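PDB 4YE5: peptidoglycan synthetase penicillin-binding protein 3 from Bifidobacterium adolescentis, which probably cross-links peptidoglycan strands as a penicillin-binding transpeptidase in cell-wall synthesis. Local coordinates for residues F366-S380 and Y404-I418. Residues are numbered along the deposited sequence; the frame is centred on the assembly and turned at random. Where two conformers were deposited one is given.
Sequences FGIGQATGLNLPGES and YTVNVMQLTNAISVI
F366 lays its CB against the CB of A414 and brings one ring edge to the helix: CD1 lies 3.5 Å from A414 O, while CE1 meets CG1 of V417 obliquely. Helix 356-365 closes with a Schellman motif at G367, and a water joins F366 O to Q410 O. I368 then forks over the approach to helix 408-419, its CG2 3.5 Å from CD1 of Y404 and its CD1 against CG1 of V406. L292 of helix 290-299, which begins at a probable SxxK motif of the transpeptidase domain, touches both F366 and I368. How a loop can be held to a helix start is illustrated by Q410. N407 and Q410 form a capping box, N407 OD1 accepting from Q410 N (2.9 Å) and Q410 OE1 from N407 N (3.0 Å). NE2 donates to Q370 O at 2.7 Å, 38° out of that carbonyl's plane, and also bonds to E381 O; bonds at both OE1 and NE2 hold the flat amide in one orientation. CG2 of T372 sets against CB of M409 (3.8 Å) and CG of Q410. Selenomethionine M409, bent at chi2 (86°) and chi3 (74°), curls its CE to within 3.6 Å of E379 CG, while L374 CD1 crosses near its CG and L376 CD1 near its CE. The extended E379 chain carries its carboxylate across its own loop: OE1 accepts from L376 N, and a water links OE2 to N407 ND2.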
loop_
_atom_site.group_PDB
_atom_site.type_symbol
_atom_site.label_atom_id
_atom_site.label_comp_id
_atom_site.label_asym_id
_atom_site.label_seq_id
_atom_site.Cartn_x
_atom_site.Cartn_y
_atom_site.Cartn_z
ATOM N N PHE A 366 -13.344 -13.267 11.477
ATOM C CA PHE A 366 -12.115 -12.482 11.712
ATOM C C PHE A 366 -11.553 -11.865 10.428
ATOM O O PHE A 366 -10.506 -11.200 10.448
ATOM C CB PHE A 366 -11.038 -13.348 12.373
ATOM C CG PHE A 366 -11.167 -13.461 13.870
ATOM C CD1 PHE A 366 -10.522 -12.556 14.704
ATOM C CD2 PHE A 366 -11.925 -14.471 14.446
ATOM C CE1 PHE A 366 -10.622 -12.663 16.092
ATOM C CE2 PHE A 366 -12.045 -14.585 15.825
ATOM C CZ PHE A 366 -11.397 -13.685 16.655
ATOM N N GLY A 367 -12.241 -12.070 9.307
ATOM C CA GLY A 367 -11.825 -11.482 8.033
ATOM C C GLY A 367 -11.038 -12.419 7.116
ATOM O O GLY A 367 -10.571 -12.012 6.045
ATOM N N ILE A 368 -10.881 -13.673 7.527
ATOM C CA ILE A 368 -10.093 -14.640 6.735
ATOM C C ILE A 368 -10.884 -15.027 5.498
ATOM O O ILE A 368 -12.082 -15.294 5.591
ATOM C CB ILE A 368 -9.776 -15.903 7.566
ATOM C CG1 ILE A 368 -9.015 -15.534 8.850
ATOM C CG2 ILE A 368 -9.001 -16.936 6.764
ATOM C CD1 ILE A 368 -7.953 -14.472 8.671
ATOM N N GLY A 369 -10.223 -15.061 4.340
ATOM C CA GLY A 369 -10.881 -15.442 3.098
ATOM C C GLY A 369 -11.615 -14.289 2.423
ATOM O O GLY A 369 -12.244 -14.464 1.387
ATOM N N GLN A 370 -11.535 -13.098 3.010
ATOM C CA GLN A 370 -12.204 -11.931 2.447
ATOM C C GLN A 370 -11.209 -10.816 2.126
ATOM O O GLN A 370 -10.171 -10.674 2.789
ATOM C CB GLN A 370 -13.249 -11.423 3.435
ATOM C CG GLN A 370 -14.175 -12.509 3.932
ATOM C CD GLN A 370 -14.873 -12.114 5.201
ATOM O OE1 GLN A 370 -15.667 -11.175 5.217
ATOM N NE2 GLN A 370 -14.566 -12.814 6.288
ATOM N N ALA A 371 -11.529 -10.016 1.119
ATOM C CA ALA A 371 -10.677 -8.901 0.750
ATOM C C ALA A 371 -10.511 -7.965 1.952
ATOM O O ALA A 371 -11.453 -7.750 2.716
ATOM C CB ALA A 371 -11.278 -8.158 -0.441
ATOM N N THR A 372 -9.311 -7.436 2.151
ATOM C CA THR A 372 -9.114 -6.437 3.209
ATOM C C THR A 372 -9.935 -5.179 2.941
ATOM O O THR A 372 -10.282 -4.436 3.861
ATOM C CB THR A 372 -7.652 -5.998 3.312
ATOM O OG1 THR A 372 -7.252 -5.409 2.067
ATOM C CG2 THR A 372 -6.758 -7.203 3.637
ATOM N N GLY A 373 -10.239 -4.942 1.672
ATOM C CA GLY A 373 -10.901 -3.709 1.278
ATOM C C GLY A 373 -9.893 -2.610 0.966
ATOM O O GLY A 373 -10.270 -1.533 0.534
ATOM N N LEU A 374 -8.605 -2.882 1.172
ATOM C CA LEU A 374 -7.564 -1.891 0.850
ATOM C C LEU A 374 -7.391 -1.657 -0.652
ATOM O O LEU A 374 -6.884 -0.611 -1.065
ATOM C CB LEU A 374 -6.216 -2.311 1.440
ATOM C CG LEU A 374 -6.095 -2.320 2.969
ATOM C CD1 LEU A 374 -4.910 -3.185 3.381
ATOM C CD2 LEU A 374 -5.959 -0.910 3.522
ATOM N N ASN A 375 -7.783 -2.643 -1.454
ATOM C CA ASN A 375 -7.662 -2.579 -2.919
ATOM C C ASN A 375 -6.239 -2.401 -3.441
ATOM O O ASN A 375 -6.034 -1.777 -4.475
ATOM C CB ASN A 375 -8.543 -1.478 -3.509
ATOM C CG ASN A 375 -9.997 -1.617 -3.115
ATOM O OD1 ASN A 375 -10.559 -2.716 -3.127
ATOM N ND2 ASN A 375 -10.617 -0.497 -2.754
ATOM N N LEU A 376 -5.255 -2.939 -2.734
ATOM C CA LEU A 376 -3.876 -2.925 -3.223
ATOM C C LEU A 376 -3.791 -3.809 -4.458
ATOM O O LEU A 376 -4.345 -4.917 -4.463
ATOM C CB LEU A 376 -2.937 -3.461 -2.137
ATOM C CG LEU A 376 -2.843 -2.501 -0.939
ATOM C CD1 LEU A 376 -2.339 -3.206 0.296
ATOM C CD2 LEU A 376 -1.945 -1.338 -1.305
ATOM N N PRO A 377 -3.134 -3.319 -5.529
ATOM C CA PRO A 377 -2.965 -4.180 -6.710
ATOM C C PRO A 377 -2.164 -5.431 -6.340
ATOM O O PRO A 377 -1.165 -5.316 -5.634
ATOM C CB PRO A 377 -2.167 -3.294 -7.670
ATOM C CG PRO A 377 -2.568 -1.877 -7.280
ATOM C CD PRO A 377 -2.652 -1.948 -5.769
ATOM N N GLY A 378 -2.615 -6.606 -6.778
ATOM C CA GLY A 378 -1.860 -7.830 -6.558
ATOM C C GLY A 378 -2.175 -8.499 -5.228
ATOM O O GLY A 378 -1.603 -9.528 -4.886
ATOM N N GLU A 379 -3.091 -7.902 -4.481
ATOM C CA GLU A 379 -3.535 -8.442 -3.208
ATOM C C GLU A 379 -4.481 -9.628 -3.429
ATOM O O GLU A 379 -5.390 -9.543 -4.244
ATOM C CB GLU A 379 -4.277 -7.349 -2.436
ATOM C CG GLU A 379 -4.775 -7.781 -1.080
ATOM C CD GLU A 379 -5.655 -6.725 -0.408
ATOM O OE1 GLU A 379 -5.660 -5.547 -0.839
ATOM O OE2 GLU A 379 -6.362 -7.087 0.549
ATOM N N SER A 380 -4.285 -10.718 -2.694
ATOM C CA SER A 380 -5.182 -11.882 -2.790
ATOM C C SER A 380 -6.229 -11.869 -1.671
ATOM O O SER A 380 -6.028 -11.233 -0.640
ATOM C CB SER A 380 -4.368 -13.179 -2.703
ATOM O OG SER A 380 -5.216 -14.303 -2.571
ATOM N N TYR A 404 -5.990 -23.372 5.368
ATOM C CA TYR A 404 -6.506 -22.117 4.825
ATOM C C TYR A 404 -5.345 -21.153 4.800
ATOM O O TYR A 404 -4.358 -21.375 5.500
ATOM C CB TYR A 404 -7.658 -21.557 5.659
ATOM C CG TYR A 404 -7.330 -21.088 7.080
ATOM C CD1 TYR A 404 -6.951 -19.764 7.332
ATOM C CD2 TYR A 404 -7.464 -21.946 8.171
ATOM C CE1 TYR A 404 -6.692 -19.319 8.629
ATOM C CE2 TYR A 404 -7.197 -21.508 9.477
ATOM C CZ TYR A 404 -6.814 -20.194 9.694
ATOM O OH TYR A 404 -6.558 -19.750 10.978
ATOM N N THR A 405 -5.422 -20.113 3.975
ATOM C CA THR A 405 -4.276 -19.215 3.839
ATOM C C THR A 405 -4.677 -17.767 4.070
ATOM O O THR A 405 -5.830 -17.396 3.841
ATOM C CB THR A 405 -3.689 -19.253 2.434
ATOM O OG1 THR A 405 -4.695 -18.799 1.516
ATOM C CG2 THR A 405 -3.224 -20.681 2.072
ATOM N N VAL A 406 -3.705 -16.955 4.493
ATOM C CA VAL A 406 -3.927 -15.545 4.775
ATOM C C VAL A 406 -2.793 -14.715 4.172
ATOM O O VAL A 406 -1.722 -15.248 3.898
ATOM C CB VAL A 406 -3.906 -15.306 6.291
ATOM C CG1 VAL A 406 -4.896 -16.245 6.988
ATOM C CG2 VAL A 406 -2.479 -15.533 6.847
ATOM N N ASN A 407 -3.016 -13.415 3.964
ATOM C CA ASN A 407 -1.873 -12.526 3.756
ATOM C C ASN A 407 -1.558 -11.812 5.059
ATOM O O ASN A 407 -2.300 -11.955 6.049
ATOM C CB ASN A 407 -2.074 -11.549 2.580
ATOM C CG ASN A 407 -3.343 -10.751 2.692
ATOM O OD1 ASN A 407 -3.632 -10.154 3.734
ATOM N ND2 ASN A 407 -4.130 -10.746 1.618
ATOM N N VAL A 408 -0.461 -11.065 5.083
ATOM C CA VAL A 408 -0.055 -10.434 6.323
ATOM C C VAL A 408 -1.072 -9.404 6.827
ATOM O O VAL A 408 -1.225 -9.228 8.045
ATOM C CB VAL A 408 1.403 -9.847 6.230
ATOM C CG1 VAL A 408 1.446 -8.566 5.398
ATOM C CG2 VAL A 408 1.974 -9.590 7.639
HETATM N N MSE A 409 -1.792 -8.741 5.913
HETATM C CA MSE A 409 -2.768 -7.727 6.323
HETATM C C MSE A 409 -3.968 -8.380 7.025
HETATM O O MSE A 409 -4.491 -7.872 8.023
HETATM C CB MSE A 409 -3.266 -6.896 5.124
HETATM C CG MSE A 409 -2.190 -6.067 4.424
HETATM SE SE MSE A 409 -1.226 -7.091 3.068
HETATM C CE MSE A 409 -2.575 -7.173 1.641
ATOM N N GLN A 410 -4.430 -9.493 6.470
ATOM C CA GLN A 410 -5.551 -10.224 7.060
ATOM C C GLN A 410 -5.179 -10.795 8.434
ATOM O O GLN A 410 -5.958 -10.724 9.383
ATOM C CB GLN A 410 -5.952 -11.377 6.146
ATOM C CG GLN A 410 -6.623 -10.930 4.854
ATOM C CD GLN A 410 -6.848 -12.102 3.929
ATOM O OE1 GLN A 410 -5.988 -12.981 3.832
ATOM N NE2 GLN A 410 -8.007 -12.139 3.256
ATOM N N LEU A 411 -3.986 -11.363 8.538
ATOM C CA LEU A 411 -3.544 -11.926 9.810
ATOM C C LEU A 411 -3.461 -10.820 10.870
ATOM O O LEU A 411 -3.893 -10.979 12.006
ATOM C CB LEU A 411 -2.168 -12.578 9.632
ATOM C CG LEU A 411 -1.630 -13.287 10.875
ATOM C CD1 LEU A 411 -2.654 -14.278 11.353
ATOM C CD2 LEU A 411 -0.305 -13.978 10.550
ATOM N N THR A 412 -2.923 -9.679 10.461
ATOM C CA THR A 412 -2.691 -8.574 11.357
ATOM C C THR A 412 -4.030 -7.976 11.800
ATOM O O THR A 412 -4.203 -7.652 12.967
ATOM C CB THR A 412 -1.802 -7.515 10.687
ATOM O OG1 THR A 412 -0.499 -8.075 10.472
ATOM C CG2 THR A 412 -1.655 -6.279 11.565
ATOM N N ASN A 413 -4.975 -7.843 10.871
ATOM C CA ASN A 413 -6.296 -7.354 11.227
ATOM C C ASN A 413 -7.040 -8.307 12.178
ATOM O O ASN A 413 -7.739 -7.856 13.080
ATOM C CB ASN A 413 -7.166 -7.075 9.994
ATOM C CG ASN A 413 -8.124 -5.909 10.219
ATOM O OD1 ASN A 413 -7.836 -5.009 11.018
ATOM N ND2 ASN A 413 -9.261 -5.913 9.519
ATOM N N ALA A 414 -6.888 -9.608 11.971
ATOM C CA ALA A 414 -7.538 -10.596 12.851
ATOM C C ALA A 414 -6.993 -10.483 14.274
ATOM O O ALA A 414 -7.738 -10.485 15.250
ATOM C CB ALA A 414 -7.326 -12.022 12.307
ATOM N N ILE A 415 -5.676 -10.385 14.398
ATOM C CA ILE A 415 -5.071 -10.168 15.708
ATOM C C ILE A 415 -5.485 -8.829 16.335
ATOM O O ILE A 415 -5.665 -8.730 17.558
ATOM C CB ILE A 415 -3.540 -10.280 15.619
ATOM C CG1 ILE A 415 -3.160 -11.731 15.280
ATOM C CG2 ILE A 415 -2.870 -9.809 16.921
ATOM C CD1 ILE A 415 -3.616 -12.756 16.344
ATOM N N SER A 416 -5.653 -7.802 15.509
ATOM C CA SER A 416 -6.080 -6.499 16.016
ATOM C C SER A 416 -7.418 -6.612 16.745
ATOM O O SER A 416 -7.693 -5.848 17.681
ATOM C CB SER A 416 -6.220 -5.478 14.881
ATOM O OG SER A 416 -7.508 -5.570 14.302
ATOM N N VAL A 417 -8.244 -7.566 16.327
ATOM C CA VAL A 417 -9.567 -7.747 16.960
ATOM C C VAL A 417 -9.416 -7.988 18.464
ATOM O O VAL A 417 -10.175 -7.440 19.275
ATOM C CB VAL A 417 -10.354 -8.944 16.355
ATOM C CG1 VAL A 417 -11.576 -9.288 17.217
ATOM C CG2 VAL A 417 -10.765 -8.640 14.942
ATOM N N ILE A 418 -8.435 -8.809 18.835
ATOM C CA ILE A 418 -8.168 -9.075 20.254
ATOM C C ILE A 418 -7.633 -7.829 20.982
ATOM O O ILE A 418 -7.870 -7.626 22.177
ATOM C CB ILE A 418 -7.118 -10.215 20.436
ATOM C CG1 ILE A 418 -7.470 -11.446 19.586
ATOM C CG2 ILE A 418 -6.941 -10.566 21.892
ATOM C CD1 ILE A 418 -8.890 -11.964 19.772
HETATM O O HOH W 1 -8.674 -10.403 8.834
HETATM O O HOH W 2 -7.524 -15.238 4.291
HETATM O O HOH W 3 -6.977 -9.564 1.271
HETATM O O HOH W 4 -2.217 -11.143 -0.870
#